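Local atomic coordinates of ABC transporter, substrate binding protein (Agrobacterium tumefaciens, PDB entry 3C9H), a protein that probably serves as the periplasmic substrate-binding component of an ABC transporter, capturing a solute for uptake, and binds a magnesium ion. Residues 185-193 with 334-345. Residues are numbered along the deposited sequence; the frame is centred on the assembly and turned at random.
Sequences FLFMSRDQE and VYLDQVKRSRLI
The first torsions of F185 and R341 set each CG anti to the backbone N (R341 chi1 -170°). They direct the F185 ring and the R341 chain, extended to NE, toward each other. R341 lies over one face of the F185 ring. Its CG makes a CH-pi contact, 3.4 Å from F185 CZ. Its guanidinium lies over the CD2 side of the same face in a cation-pi contact, with the two planes 30° apart and R341 CZ 3.7 Å from F185 CD2. D97 in helix 96-104 forms a salt bridge with R341 NH1. L344 is a knob in a hole formed by F185, M188, S189 and Q192. L344 CD2 lies 3.5 Å from F185 CE1, and L344 CD1 lies 3.5 Å from Q192 NE2. L336 CD2 touches both F185 CZ and S189 CB. Near V334, a water accepts from R190 NH1 (2.9 Å) and donates to V334 O. R190 NH1 also forms a salt bridge with E193 OE1. The segments of helices 183-194 and 338-353 cross at 86°; the contact seats the last helix on helix 183-194. The chemistry is mainly apolar, and the D97 pairing probably offsets the arginine charge laid against the phenyl ring.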
ATOM      1  N   PHE A 185       3.501  -4.304  -7.992  1.00 20.24           N
ATOM      2  CA  PHE A 185       4.696  -5.080  -8.201  1.00 20.80           C
ATOM      3  C   PHE A 185       5.111  -5.845  -6.923  1.00 21.23           C
ATOM      4  O   PHE A 185       5.423  -7.035  -6.962  1.00 21.95           O
ATOM      5  CB  PHE A 185       5.870  -4.227  -8.708  1.00 21.30           C
ATOM      6  CG  PHE A 185       7.112  -5.042  -8.871  1.00 21.13           C
ATOM      7  CD1 PHE A 185       7.323  -5.758 -10.025  1.00 23.60           C
ATOM      8  CD2 PHE A 185       8.001  -5.197  -7.810  1.00 21.93           C
ATOM      9  CE1 PHE A 185       8.453  -6.593 -10.144  1.00 23.53           C
ATOM     10  CE2 PHE A 185       9.119  -6.029  -7.911  1.00 22.31           C
ATOM     11  CZ  PHE A 185       9.334  -6.735  -9.075  1.00 21.95           C
ATOM     12  N   LEU A 186       5.094  -5.156  -5.793  1.00 21.65           N
ATOM     13  CA  LEU A 186       5.421  -5.788  -4.518  1.00 21.93           C
ATOM     14  C   LEU A 186       4.548  -7.013  -4.300  1.00 21.83           C
ATOM     15  O   LEU A 186       5.053  -8.077  -3.981  1.00 21.30           O
ATOM     16  CB  LEU A 186       5.261  -4.785  -3.356  1.00 22.59           C
ATOM     17  CG  LEU A 186       5.646  -5.265  -1.943  1.00 21.99           C
ATOM     18  CD1 LEU A 186       7.134  -5.506  -1.864  1.00 24.83           C
ATOM     19  CD2 LEU A 186       5.215  -4.276  -0.854  1.00 23.03           C
ATOM     20  N   PHE A 187       3.234  -6.869  -4.460  1.00 22.00           N
ATOM     21  CA  PHE A 187       2.337  -7.975  -4.203  1.00 22.27           C
ATOM     22  C   PHE A 187       2.660  -9.135  -5.163  1.00 23.21           C
ATOM     23  O   PHE A 187       2.693 -10.282  -4.737  1.00 23.37           O
ATOM     24  CB  PHE A 187       0.855  -7.579  -4.330  1.00 21.20           C
ATOM     25  CG  PHE A 187       0.326  -6.642  -3.237  1.00 20.48           C
ATOM     26  CD1 PHE A 187       0.830  -6.663  -1.923  1.00 20.25           C
ATOM     27  CD2 PHE A 187      -0.750  -5.808  -3.518  1.00 21.42           C
ATOM     28  CE1 PHE A 187       0.299  -5.811  -0.941  1.00 22.14           C
ATOM     29  CE2 PHE A 187      -1.297  -4.964  -2.551  1.00 19.51           C
ATOM     30  CZ  PHE A 187      -0.773  -4.964  -1.260  1.00 21.07           C
ATOM     31  N   MET A 188       2.868  -8.848  -6.447  1.00 24.67           N
ATOM     32  CA  MET A 188       3.226  -9.912  -7.410  1.00 25.08           C
ATOM     33  C   MET A 188       4.534 -10.592  -7.009  1.00 25.71           C
ATOM     34  O   MET A 188       4.654 -11.817  -7.058  1.00 25.81           O
ATOM     35  CB  MET A 188       3.338  -9.359  -8.835  1.00 25.79           C
ATOM     36  CG  MET A 188       3.827 -10.379  -9.916  1.00 27.91           C
ATOM     37  SD  MET A 188       2.643 -11.702 -10.174  1.00 37.20           S
ATOM     38  CE  MET A 188       1.064 -11.050  -9.550  1.00 34.24           C
ATOM     39  N   SER A 189       5.516  -9.816  -6.581  1.00 26.15           N
ATOM     40  CA  SER A 189       6.812 -10.407  -6.226  1.00 26.51           C
ATOM     41  C   SER A 189       6.672 -11.323  -4.990  1.00 27.13           C
ATOM     42  O   SER A 189       7.317 -12.394  -4.914  1.00 26.82           O
ATOM     43  CB  SER A 189       7.885  -9.322  -6.065  1.00 26.44           C
ATOM     44  OG  SER A 189       7.792  -8.655  -4.812  1.00 28.98           O
ATOM     45  N   ARG A 190       5.772 -10.950  -4.069  1.00 26.87           N
ATOM     46  CA  ARG A 190       5.476 -11.787  -2.916  1.00 27.98           C
ATOM     47  C   ARG A 190       4.647 -13.032  -3.282  1.00 28.35           C
ATOM     48  O   ARG A 190       4.893 -14.109  -2.749  1.00 27.41           O
ATOM     49  CB  ARG A 190       4.774 -10.987  -1.820  1.00 27.93           C
ATOM     50  CG  ARG A 190       5.507  -9.735  -1.355  1.00 30.17           C
ATOM     51  CD  ARG A 190       6.947 -10.006  -0.962  1.00 35.94           C
ATOM     52  NE  ARG A 190       7.049 -10.656   0.342  1.00 38.17           N
ATOM     53  CZ  ARG A 190       8.199 -11.071   0.879  1.00 42.01           C
ATOM     54  NH1 ARG A 190       9.348 -10.918   0.217  1.00 42.84           N
ATOM     55  NH2 ARG A 190       8.207 -11.636   2.088  1.00 41.05           N
ATOM     56  N   ASP A 191       3.653 -12.870  -4.155  1.00 29.43           N
ATOM     57  CA  ASP A 191       2.891 -14.010  -4.683  1.00 30.68           C
ATOM     58  C   ASP A 191       3.842 -15.078  -5.270  1.00 31.97           C
ATOM     59  O   ASP A 191       3.711 -16.260  -4.998  1.00 30.56           O
ATOM     60  CB  ASP A 191       1.939 -13.551  -5.788  1.00 30.50           C
ATOM     61  CG  ASP A 191       0.671 -12.911  -5.268  1.00 30.44           C
ATOM     62  OD1 ASP A 191       0.310 -13.109  -4.087  1.00 30.70           O
ATOM     63  OD2 ASP A 191       0.002 -12.228  -6.073  1.00 30.62           O
ATOM     64  N   GLN A 192       4.783 -14.638  -6.092  1.00 34.36           N
ATOM     65  CA  GLN A 192       5.792 -15.529  -6.660  1.00 36.20           C
ATOM     66  C   GLN A 192       6.586 -16.310  -5.600  1.00 37.59           C
ATOM     67  O   GLN A 192       6.928 -17.468  -5.834  1.00 37.78           O
ATOM     68  CB  GLN A 192       6.754 -14.747  -7.545  1.00 36.19           C
ATOM     69  CG  GLN A 192       7.496 -15.664  -8.528  1.00 36.70           C
ATOM     70  CD  GLN A 192       8.536 -14.938  -9.332  1.00 37.42           C
ATOM     71  OE1 GLN A 192       9.204 -14.045  -8.818  1.00 41.07           O
ATOM     72  NE2 GLN A 192       8.677 -15.309 -10.609  1.00 40.55           N
ATOM     73  N   GLU A 193       6.866 -15.688  -4.449  1.00 39.23           N
ATOM     74  CA  GLU A 193       7.587 -16.361  -3.340  1.00 41.49           C
ATOM     75  C   GLU A 193       6.728 -17.353  -2.522  1.00 42.46           C
ATOM     76  O   GLU A 193       7.266 -18.299  -1.951  1.00 42.69           O
ATOM     77  CB  GLU A 193       8.257 -15.325  -2.404  1.00 41.26           C
ATOM     78  CG  GLU A 193       9.661 -14.915  -2.867  1.00 43.74           C
ATOM     79  CD  GLU A 193      10.151 -13.544  -2.334  1.00 45.10           C
ATOM     80  OE1 GLU A 193       9.618 -13.063  -1.302  1.00 48.19           O
ATOM     81  OE2 GLU A 193      11.087 -12.953  -2.961  1.00 49.91           O
ATOM     82  N   VAL A 334      15.899  -8.548   1.122  1.00 51.89           N
ATOM     83  CA  VAL A 334      14.555  -9.162   1.075  1.00 50.61           C
ATOM     84  C   VAL A 334      13.867  -8.950  -0.292  1.00 49.40           C
ATOM     85  O   VAL A 334      13.008  -9.751  -0.719  1.00 49.28           O
ATOM     86  CB  VAL A 334      13.635  -8.603   2.210  1.00 50.89           C
ATOM     87  CG1 VAL A 334      12.255  -9.288   2.193  1.00 50.66           C
ATOM     88  CG2 VAL A 334      14.301  -8.780   3.569  1.00 51.08           C
ATOM     89  N   TYR A 335      14.263  -7.872  -0.972  1.00 47.75           N
ATOM     90  CA  TYR A 335      13.612  -7.410  -2.198  1.00 46.12           C
ATOM     91  C   TYR A 335      14.416  -7.671  -3.469  1.00 44.92           C
ATOM     92  O   TYR A 335      15.646  -7.720  -3.441  1.00 43.94           O
ATOM     93  CB  TYR A 335      13.380  -5.923  -2.078  1.00 45.34           C
ATOM     94  CG  TYR A 335      12.700  -5.542  -0.796  1.00 44.84           C
ATOM     95  CD1 TYR A 335      13.417  -4.980   0.262  1.00 44.88           C
ATOM     96  CD2 TYR A 335      11.333  -5.758  -0.623  1.00 45.12           C
ATOM     97  CE1 TYR A 335      12.786  -4.622   1.444  1.00 44.09           C
ATOM     98  CE2 TYR A 335      10.687  -5.391   0.567  1.00 45.27           C
ATOM     99  CZ  TYR A 335      11.424  -4.829   1.591  1.00 44.19           C
ATOM    100  OH  TYR A 335      10.787  -4.482   2.745  1.00 43.81           O
ATOM    101  N   LEU A 336      13.689  -7.773  -4.581  1.00 43.50           N
ATOM    102  CA  LEU A 336      14.258  -8.047  -5.906  1.00 42.58           C
ATOM    103  C   LEU A 336      15.091  -6.879  -6.426  1.00 41.49           C
ATOM    104  O   LEU A 336      14.642  -5.743  -6.433  1.00 40.23           O
ATOM    105  CB  LEU A 336      13.142  -8.330  -6.922  1.00 42.44           C
ATOM    106  CG  LEU A 336      12.480  -9.712  -6.890  1.00 42.13           C
ATOM    107  CD1 LEU A 336      11.886  -9.992  -5.515  1.00 44.79           C
ATOM    108  CD2 LEU A 336      11.402  -9.813  -7.962  1.00 42.53           C
ATOM    109  N   ASP A 337      16.295  -7.182  -6.903  1.00 40.17           N
ATOM    110  CA  ASP A 337      17.140  -6.177  -7.505  1.00 39.64           C
ATOM    111  C   ASP A 337      16.547  -5.659  -8.826  1.00 38.76           C
ATOM    112  O   ASP A 337      15.640  -6.267  -9.393  1.00 36.78           O
ATOM    113  CB  ASP A 337      18.566  -6.724  -7.690  1.00 39.39           C
ATOM    114  CG  ASP A 337      18.675  -7.790  -8.762  1.00 38.79           C
ATOM    115  OD1 ASP A 337      18.041  -7.671  -9.826  1.00 38.16           O
ATOM    116  OD2 ASP A 337      19.475  -8.732  -8.571  1.00 39.93           O
ATOM    117  N   GLN A 338      17.100  -4.551  -9.318  1.00 38.40           N
ATOM    118  CA  GLN A 338      16.556  -3.838 -10.487  1.00 38.35           C
ATOM    119  C   GLN A 338      16.388  -4.730 -11.721  1.00 36.92           C
ATOM    120  O   GLN A 338      15.370  -4.636 -12.431  1.00 35.77           O
ATOM    121  CB  GLN A 338      17.439  -2.619 -10.838  1.00 39.14           C
ATOM    122  CG  GLN A 338      17.471  -1.559  -9.732  1.00 41.46           C
ATOM    123  CD  GLN A 338      18.636  -0.599  -9.869  1.00 41.29           C
ATOM    124  OE1 GLN A 338      18.849  -0.016 -10.938  1.00 47.06           O
ATOM    125  NE2 GLN A 338      19.387  -0.414  -8.785  1.00 44.60           N
ATOM    126  N   VAL A 339      17.375  -5.587 -11.982  1.00 35.37           N
ATOM    127  CA  VAL A 339      17.344  -6.417 -13.173  1.00 34.95           C
ATOM    128  C   VAL A 339      16.334  -7.546 -13.020  1.00 34.14           C
ATOM    129  O   VAL A 339      15.612  -7.849 -13.955  1.00 33.14           O
ATOM    130  CB  VAL A 339      18.728  -6.995 -13.518  1.00 34.69           C
ATOM    131  CG1 VAL A 339      18.646  -7.913 -14.731  1.00 34.85           C
ATOM    132  CG2 VAL A 339      19.724  -5.879 -13.772  1.00 33.82           C
ATOM    133  N   LYS A 340      16.289  -8.172 -11.848  1.00 34.30           N
ATOM    134  CA  LYS A 340      15.257  -9.182 -11.555  1.00 34.44           C
ATOM    135  C   LYS A 340      13.870  -8.567 -11.551  1.00 33.23           C
ATOM    136  O   LYS A 340      12.929  -9.201 -11.973  1.00 32.02           O
ATOM    137  CB  LYS A 340      15.498  -9.851 -10.218  1.00 34.60           C
ATOM    138  CG  LYS A 340      16.667 -10.764 -10.225  1.00 36.45           C
ATOM    139  CD  LYS A 340      16.840 -11.399  -8.885  1.00 37.13           C
ATOM    140  CE  LYS A 340      17.495 -12.775  -9.003  1.00 39.99           C
ATOM    141  NZ  LYS A 340      17.456 -13.447  -7.664  1.00 41.03           N
ATOM    142  N   ARG A 341      13.762  -7.334 -11.067  1.00 33.09           N
ATOM    143  CA  ARG A 341      12.535  -6.577 -11.138  1.00 33.64           C
ATOM    144  C   ARG A 341      12.048  -6.493 -12.574  1.00 34.07           C
ATOM    145  O   ARG A 341      10.885  -6.802 -12.865  1.00 32.94           O
ATOM    146  CB  ARG A 341      12.728  -5.169 -10.548  1.00 33.55           C
ATOM    147  CG  ARG A 341      11.433  -4.383 -10.356  1.00 33.63           C
ATOM    148  CD  ARG A 341      11.638  -2.861 -10.332  1.00 34.49           C
ATOM    149  NE  ARG A 341      10.381  -2.179 -10.002  1.00 34.90           N
ATOM    150  CZ  ARG A 341       9.873  -2.114  -8.774  1.00 33.75           C
ATOM    151  NH1 ARG A 341      10.530  -2.660  -7.751  1.00 31.93           N
ATOM    152  NH2 ARG A 341       8.699  -1.503  -8.572  1.00 33.95           N
ATOM    153  N   SER A 342      12.947  -6.083 -13.472  1.00 34.55           N
ATOM    154  CA  SER A 342      12.644  -5.944 -14.899  1.00 35.16           C
ATOM    155  C   SER A 342      12.278  -7.270 -15.527  1.00 35.13           C
ATOM    156  O   SER A 342      11.396  -7.324 -16.363  1.00 35.65           O
ATOM    157  CB  SER A 342      13.839  -5.361 -15.672  1.00 35.18           C
ATOM    158  OG  SER A 342      13.980  -3.991 -15.411  1.00 36.34           O
ATOM    159  N   ARG A 343      12.950  -8.334 -15.120  1.00 35.75           N
ATOM    160  CA  ARG A 343      12.663  -9.646 -15.669  1.00 36.75           C
ATOM    161  C   ARG A 343      11.262 -10.129 -15.262  1.00 36.96           C
ATOM    162  O   ARG A 343      10.525 -10.660 -16.088  1.00 36.57           O
ATOM    163  CB  ARG A 343      13.744 -10.638 -15.249  1.00 38.26           C
ATOM    164  CG  ARG A 343      15.158 -10.286 -15.799  1.00 41.11           C
ATOM    165  CD  ARG A 343      15.256 -10.516 -17.309  1.00 45.58           C
ATOM    166  NE  ARG A 343      16.605 -10.351 -17.880  1.00 45.68           N
ATOM    167  CZ  ARG A 343      17.194  -9.182 -18.140  1.00 48.82           C
ATOM    168  NH1 ARG A 343      16.585  -8.029 -17.839  1.00 51.00           N
ATOM    169  NH2 ARG A 343      18.411  -9.159 -18.696  1.00 48.35           N
ATOM    170  N   LEU A 344      10.890  -9.932 -13.996  1.00 36.66           N
ATOM    171  CA  LEU A 344       9.578 -10.355 -13.510  1.00 36.46           C
ATOM    172  C   LEU A 344       8.437  -9.622 -14.217  1.00 36.03           C
ATOM    173  O   LEU A 344       7.381 -10.198 -14.455  1.00 35.47           O
ATOM    174  CB  LEU A 344       9.475 -10.125 -12.005  1.00 36.70           C
ATOM    175  CG  LEU A 344       8.141 -10.509 -11.355  1.00 36.85           C
ATOM    176  CD1 LEU A 344       7.893 -12.008 -11.487  1.00 39.94           C
ATOM    177  CD2 LEU A 344       8.132 -10.092  -9.902  1.00 37.38           C
ATOM    178  N   ILE A 345       8.654  -8.356 -14.541  1.00 35.70           N
ATOM    179  CA  ILE A 345       7.668  -7.556 -15.243  1.00 37.09           C
ATOM    180  C   ILE A 345       7.459  -8.041 -16.692  1.00 37.96           C
ATOM    181  O   ILE A 345       6.326  -8.090 -17.185  1.00 37.23           O
ATOM    182  CB  ILE A 345       8.018  -6.038 -15.166  1.00 36.42           C
ATOM    183  CG1 ILE A 345       7.791  -5.517 -13.736  1.00 37.02           C
ATOM    184  CG2 ILE A 345       7.178  -5.243 -16.141  1.00 36.84           C
ATOM    185  CD1 ILE A 345       8.132  -4.015 -13.500  1.00 36.49           C
TER
HETATM  186  O   HOH W   1      10.397  -9.637  -2.196  1.00 68.61           O